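Local coordinates for protein phosphonate monoester hydrolase (Ruegeria pomeroyi, PDB 4UPK) that belongs to the sulfatase family of the alkaline phosphatase clan, enzymes built around a large beta-sheet with helices packed on both of its faces, at residues Pro84-Ile89 with Thr345-Glu350; Leu37-Asp42 with Thr322-Val327. All coordinates share one frame; numbering follows the deposited sequence.

Contact 1 of 2, residues Pro84-Ile89 with Thr345-Glu350; sequences PSRASI and TADHGE
Asp-347 O lies within bonding distance of two hydroxyls that are also within bonding distance of each other: Ser-85 OG, at 2.7 Å and above the carbonyl plane, and Ser-77 OG of a neighbouring loop. Two protons cannot serve all three pairs, and the geometry leaves open which are bonded at once. The side chain of Asp-347 extends toward the helix with CG anti to its backbone N (chi1 -175°), carrying the carboxylate between Ser-85, Arg-86 and Ile-89. Arg-86, bent at chi2 and chi3, brings NE to within 2.7 Å of Asp-347 OD1 in a salt bridge, meeting the oxygen from above the carboxylate plane (63° out of it). Its NH2 turns instead to a second acid, Asp-42. Ile-89 CD1 lies 3.2 Å from Asp-347 OD1, an apolar neighbour to that oxygen. On the other carboxylate oxygen, His-348 ND1 donates to the anti lone pair of Asp-347 OD2 at 2.7 Å, while His-348 NE2 bonds to Gln-43. Pro-84, Ser-85 and Arg-86 match the Pro-Ser-Arg of the sulfatase signature, here set against an Asp-His-Gly turn. With one carboxylate oxygen bonded to Arg-86 and the other to His-348, the buried Asp-347 is restrained in its rotation, and helix 82-91 is joined to the loop after strand 340-346.

Contact 2 of 2, residues Leu37-Asp42 with Thr322-Val327; sequences LFIIID and THIGRV
Strand 37-41 and helix 322-327 run antiparallel, their axes at 176° and 12.1 Å apart at closest approach, with Ile-39 and Ile-324 bringing their CA atoms to 9.0 Å. Aliphatic branches of the two segments meet across that gap. Ile-324 reaches from the helix toward the strand with CD1 at the end of an extended chain (chi2 173°) and meets Ile-41 tip to tip, the two CD1 atoms 3.7 Å apart. The same methyl approaches Ile-39 more loosely, at 4.3 Å from CG2. One helical turn on, Val-327 presents CG1, anti to its backbone N, to Leu-37 CD2 at 3.8 Å, and Ile-39 CD1 comes to 4.4 Å from that CG1. Two helix residues thus cover three strand residues that point the same way. The long helix 303-333 is followed in the chain by strand 340-346, which pairs in parallel with strand 35-41; this is the helix-on-sheet layering of the alpha/beta core shared by the alkaline phosphatase clan. Tyr-239 of the adjacent strand 234-239 widens the apolar layer, touching Ile-39, Ile-324 and Val-327. His-323 and Arg-326 take no part in the strand contact and pack on helix 213-224: Arg-326 NH1 donates to His-323 ND1 at 2.8 Å, with the guanidinium and the imidazole meeting edge to edge. Arg-326 NH2 in turn forms a salt bridge with Asp-219 of that helix.

In the fold
Contacts 1 and 2, with centres about 16 Å apart, meet along the neighbouring parallel strands 35-41 and 340-346. Helix 303-333 of contact 2 packs against one face of strand 35-41, while Ile-89 of contact 1 touches Phe-38 and Ile-40, whose side chains leave the strand on the other. A probable hydrogen bond from Ile-41 N to Thr-345 O (2.9 Å) connects the two strands. Just beyond their ends, Asp-42 OD2 forms a salt bridge with Arg-86 NH2 at 3.0 Å, and His-348 packs on the same acid. This polar cluster, beside the signature helix 82-91, is consistent with an active-site region as in related sulfatases; contact 2 lies farther out, its centre about 14 Å from the chain's.

Contact 1 of 2, residues Pro84-Ile89 with Thr345-Glu350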
loop_
_atom_site.group_PDB
_atom_site.type_symbol
_atom_site.label_atom_id
_atom_site.label_comp_id
_atom_site.label_asym_id
_atom_site.label_seq_id
_atom_site.Cartn_x
_atom_site.Cartn_y
_atom_site.Cartn_z
ATOM N N PRO A 84 -13.836 21.021 6.544
ATOM C CA PRO A 84 -12.994 21.616 5.478
ATOM C C PRO A 84 -11.926 22.599 5.990
ATOM O O PRO A 84 -10.765 22.567 5.545
ATOM C CB PRO A 84 -14.017 22.340 4.589
ATOM C CG PRO A 84 -15.282 21.577 4.792
ATOM C CD PRO A 84 -15.274 21.156 6.237
ATOM N N SER A 85 -12.320 23.476 6.931
ATOM C CA SER A 85 -11.433 24.472 7.512
ATOM C C SER A 85 -10.313 23.870 8.363
ATOM O O SER A 85 -9.232 24.431 8.386
ATOM C CB SER A 85 -12.228 25.508 8.279
ATOM O OG SER A 85 -11.387 26.605 8.566
ATOM N N ARG A 86 -10.552 22.720 9.014
ATOM C CA ARG A 86 -9.547 21.945 9.759
ATOM C C ARG A 86 -8.631 21.186 8.786
ATOM O O ARG A 86 -7.414 21.180 8.980
ATOM C CB ARG A 86 -10.227 20.972 10.745
ATOM C CG ARG A 86 -9.429 20.650 11.994
ATOM C CD ARG A 86 -8.938 21.862 12.744
ATOM N NE ARG A 86 -10.031 22.675 13.269
ATOM C CZ ARG A 86 -10.421 22.678 14.536
ATOM N NH1 ARG A 86 -9.847 21.869 15.415
ATOM N NH2 ARG A 86 -11.383 23.488 14.935
ATOM N N ALA A 87 -9.208 20.615 7.693
ATOM C CA ALA A 87 -8.445 19.927 6.645
ATOM C C ALA A 87 -7.409 20.874 5.957
ATOM O O ALA A 87 -6.267 20.497 5.751
ATOM C CB ALA A 87 -9.384 19.277 5.646
ATOM N N SER A 88 -7.773 22.125 5.745
ATOM C CA SER A 88 -6.903 23.158 5.163
ATOM C C SER A 88 -5.773 23.583 6.081
ATOM O O SER A 88 -4.655 23.752 5.618
ATOM C CB SER A 88 -7.738 24.383 4.783
ATOM O OG SER A 88 -8.392 24.216 3.538
ATOM N N ILE A 89 -6.066 23.799 7.366
ATOM C CA ILE A 89 -5.101 24.183 8.407
ATOM C C ILE A 89 -4.070 23.071 8.627
ATOM O O ILE A 89 -2.855 23.340 8.675
ATOM C CB ILE A 89 -5.855 24.581 9.714
ATOM C CG1 ILE A 89 -6.547 25.947 9.520
ATOM C CG2 ILE A 89 -4.934 24.590 10.960
ATOM C CD1 ILE A 89 -7.695 26.346 10.593
ATOM N N THR A 345 -4.671 30.401 17.179
ATOM C CA THR A 345 -5.596 30.832 16.143
ATOM C C THR A 345 -7.012 30.279 16.415
ATOM O O THR A 345 -7.223 29.541 17.372
ATOM C CB THR A 345 -5.049 30.363 14.738
ATOM O OG1 THR A 345 -5.730 31.070 13.696
ATOM C CG2 THR A 345 -5.141 28.843 14.523
ATOM N N ALA A 346 -7.963 30.628 15.535
ATOM C CA ALA A 346 -9.298 30.059 15.463
ATOM C C ALA A 346 -9.405 29.426 14.073
ATOM O O ALA A 346 -8.746 29.892 13.140
ATOM C CB ALA A 346 -10.371 31.114 15.665
ATOM N N ASP A 347 -10.188 28.350 13.947
ATOM C CA ASP A 347 -10.403 27.629 12.692
ATOM C C ASP A 347 -11.231 28.445 11.670
ATOM O O ASP A 347 -10.893 28.497 10.493
ATOM C CB ASP A 347 -11.069 26.287 13.001
ATOM C CG ASP A 347 -11.222 25.410 11.799
ATOM O OD1 ASP A 347 -10.275 24.671 11.488
ATOM O OD2 ASP A 347 -12.296 25.446 11.181
ATOM N N HIS A 348 -12.291 29.082 12.142
ATOM C CA HIS A 348 -13.244 29.903 11.398
ATOM C C HIS A 348 -13.883 30.871 12.404
ATOM O O HIS A 348 -13.616 30.811 13.605
ATOM C CB HIS A 348 -14.358 29.023 10.742
ATOM C CG HIS A 348 -15.001 28.071 11.708
ATOM N ND1 HIS A 348 -14.559 26.772 11.831
ATOM C CD2 HIS A 348 -15.948 28.297 12.647
ATOM C CE1 HIS A 348 -15.231 26.252 12.844
ATOM N NE2 HIS A 348 -16.102 27.125 13.347
ATOM N N GLY A 349 -14.730 31.746 11.873
ATOM C CA GLY A 349 -15.482 32.721 12.627
ATOM C C GLY A 349 -16.908 32.282 12.897
ATOM O O GLY A 349 -17.254 31.101 12.810
ATOM N N GLU A 350 -17.736 33.259 13.247
ATOM C CA GLU A 350 -19.109 33.085 13.683
ATOM C C GLU A 350 -19.830 34.376 13.347
ATOM O O GLU A 350 -19.345 35.426 13.748
ATOM C CB GLU A 350 -19.088 32.882 15.229
ATOM C CG GLU A 350 -20.435 32.820 15.929
ATOM C CD GLU A 350 -21.501 31.995 15.243
ATOM O OE1 GLU A 350 -21.262 30.789 15.045
ATOM O OE2 GLU A 350 -22.519 32.572 14.802
#

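Contact 2 of 2, residues Leu37-Asp42 with Thr322-Val327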
loop_
_atom_site.group_PDB
_atom_site.type_symbol
_atom_site.label_atom_id
_atom_site.label_comp_id
_atom_site.label_asym_id
_atom_site.label_seq_id
_atom_site.Cartn_x
_atom_site.Cartn_y
_atom_site.Cartn_z
ATOM N N LEU A 37 3.688 24.289 20.343
ATOM C CA LEU A 37 2.402 24.369 21.021
ATOM C C LEU A 37 1.432 25.020 20.061
ATOM O O LEU A 37 1.504 26.225 19.806
ATOM C CB LEU A 37 2.460 25.112 22.380
ATOM C CG LEU A 37 1.093 25.302 23.119
ATOM C CD1 LEU A 37 0.438 23.964 23.472
ATOM C CD2 LEU A 37 1.242 26.148 24.338
ATOM N N PHE A 38 0.537 24.202 19.510
ATOM C CA PHE A 38 -0.452 24.619 18.534
ATOM C C PHE A 38 -1.854 24.577 19.140
ATOM O O PHE A 38 -2.429 23.493 19.327
ATOM C CB PHE A 38 -0.329 23.738 17.274
ATOM C CG PHE A 38 -1.095 24.160 16.041
ATOM C CD1 PHE A 38 -1.722 25.406 15.975
ATOM C CD2 PHE A 38 -1.145 23.336 14.924
ATOM C CE1 PHE A 38 -2.424 25.795 14.834
ATOM C CE2 PHE A 38 -1.849 23.724 13.786
ATOM C CZ PHE A 38 -2.466 24.960 13.743
ATOM N N ILE A 39 -2.391 25.781 19.488
ATOM C CA ILE A 39 -3.740 25.905 20.054
ATOM C C ILE A 39 -4.677 26.458 18.990
ATOM O O ILE A 39 -4.368 27.482 18.371
ATOM C CB ILE A 39 -3.862 26.736 21.387
ATOM C CG1 ILE A 39 -2.888 26.258 22.463
ATOM C CG2 ILE A 39 -5.346 26.751 21.928
ATOM C CD1 ILE A 39 -2.840 27.199 23.701
ATOM N N ILE A 40 -5.843 25.793 18.838
ATOM C CA ILE A 40 -6.921 26.183 17.947
ATOM C C ILE A 40 -8.211 26.281 18.766
ATOM O O ILE A 40 -8.672 25.285 19.345
ATOM C CB ILE A 40 -7.078 25.258 16.677
ATOM C CG1 ILE A 40 -5.789 25.240 15.824
ATOM C CG2 ILE A 40 -8.315 25.681 15.832
ATOM C CD1 ILE A 40 -5.806 24.300 14.646
ATOM N N ILE A 41 -8.770 27.498 18.819
ATOM C CA ILE A 41 -10.030 27.787 19.494
ATOM C C ILE A 41 -11.074 27.689 18.367
ATOM O O ILE A 41 -10.866 28.259 17.307
ATOM C CB ILE A 41 -10.024 29.198 20.182
ATOM C CG1 ILE A 41 -8.906 29.323 21.234
ATOM C CG2 ILE A 41 -11.390 29.531 20.823
ATOM C CD1 ILE A 41 -8.555 30.799 21.622
ATOM N N ASP A 42 -12.153 26.930 18.571
ATOM C CA ASP A 42 -13.204 26.814 17.573
ATOM C C ASP A 42 -14.157 28.033 17.711
ATOM O O ASP A 42 -14.555 28.405 18.836
ATOM C CB ASP A 42 -13.987 25.503 17.768
ATOM C CG ASP A 42 -14.514 24.841 16.508
ATOM O OD1 ASP A 42 -15.417 25.415 15.872
ATOM O OD2 ASP A 42 -14.064 23.711 16.191
ATOM N N THR A 322 -9.053 32.268 30.445
ATOM C CA THR A 322 -8.560 31.936 31.806
ATOM C C THR A 322 -7.765 30.629 31.804
ATOM O O THR A 322 -6.712 30.567 32.422
ATOM C CB THR A 322 -9.728 31.859 32.821
ATOM O OG1 THR A 322 -10.538 33.035 32.754
ATOM C CG2 THR A 322 -9.261 31.634 34.260
ATOM N N HIS A 323 -8.270 29.597 31.110
ATOM C CA HIS A 323 -7.608 28.304 31.001
ATOM C C HIS A 323 -6.341 28.315 30.142
ATOM O O HIS A 323 -5.422 27.569 30.451
ATOM C CB HIS A 323 -8.596 27.178 30.649
ATOM C CG HIS A 323 -9.514 26.876 31.786
ATOM N ND1 HIS A 323 -9.082 26.155 32.875
ATOM C CD2 HIS A 323 -10.777 27.302 32.018
ATOM C CE1 HIS A 323 -10.101 26.128 33.722
ATOM N NE2 HIS A 323 -11.143 26.807 33.249
ATOM N N ILE A 324 -6.252 29.195 29.124
ATOM C CA ILE A 324 -5.056 29.360 28.271
ATOM C C ILE A 324 -3.922 29.994 29.106
ATOM O O ILE A 324 -2.764 29.652 28.910
ATOM C CB ILE A 324 -5.364 30.107 26.916
ATOM C CG1 ILE A 324 -6.087 29.160 25.948
ATOM C CG2 ILE A 324 -4.078 30.708 26.239
ATOM C CD1 ILE A 324 -6.597 29.788 24.637
ATOM N N GLY A 325 -4.279 30.855 30.069
ATOM C CA GLY A 325 -3.336 31.446 31.021
ATOM C C GLY A 325 -2.619 30.398 31.860
ATOM O O GLY A 325 -1.431 30.533 32.146
ATOM N N ARG A 326 -3.322 29.317 32.218
ATOM C CA ARG A 326 -2.787 28.173 32.969
ATOM C C ARG A 326 -1.786 27.393 32.122
ATOM O O ARG A 326 -0.827 26.873 32.674
ATOM C CB ARG A 326 -3.914 27.227 33.405
ATOM C CG ARG A 326 -4.888 27.775 34.437
ATOM C CD ARG A 326 -6.082 26.833 34.543
ATOM N NE ARG A 326 -5.707 25.578 35.193
ATOM C CZ ARG A 326 -6.340 24.418 35.050
ATOM N NH1 ARG A 326 -7.395 24.320 34.251
ATOM N NH2 ARG A 326 -5.924 23.346 35.708
ATOM N N VAL A 327 -2.045 27.264 30.798
ATOM C CA VAL A 327 -1.183 26.584 29.816
ATOM C C VAL A 327 0.135 27.384 29.676
ATOM O O VAL A 327 1.215 26.800 29.731
ATOM C CB VAL A 327 -1.901 26.357 28.456
ATOM C CG1 VAL A 327 -0.950 25.750 27.424
ATOM C CG2 VAL A 327 -3.140 25.474 28.626
#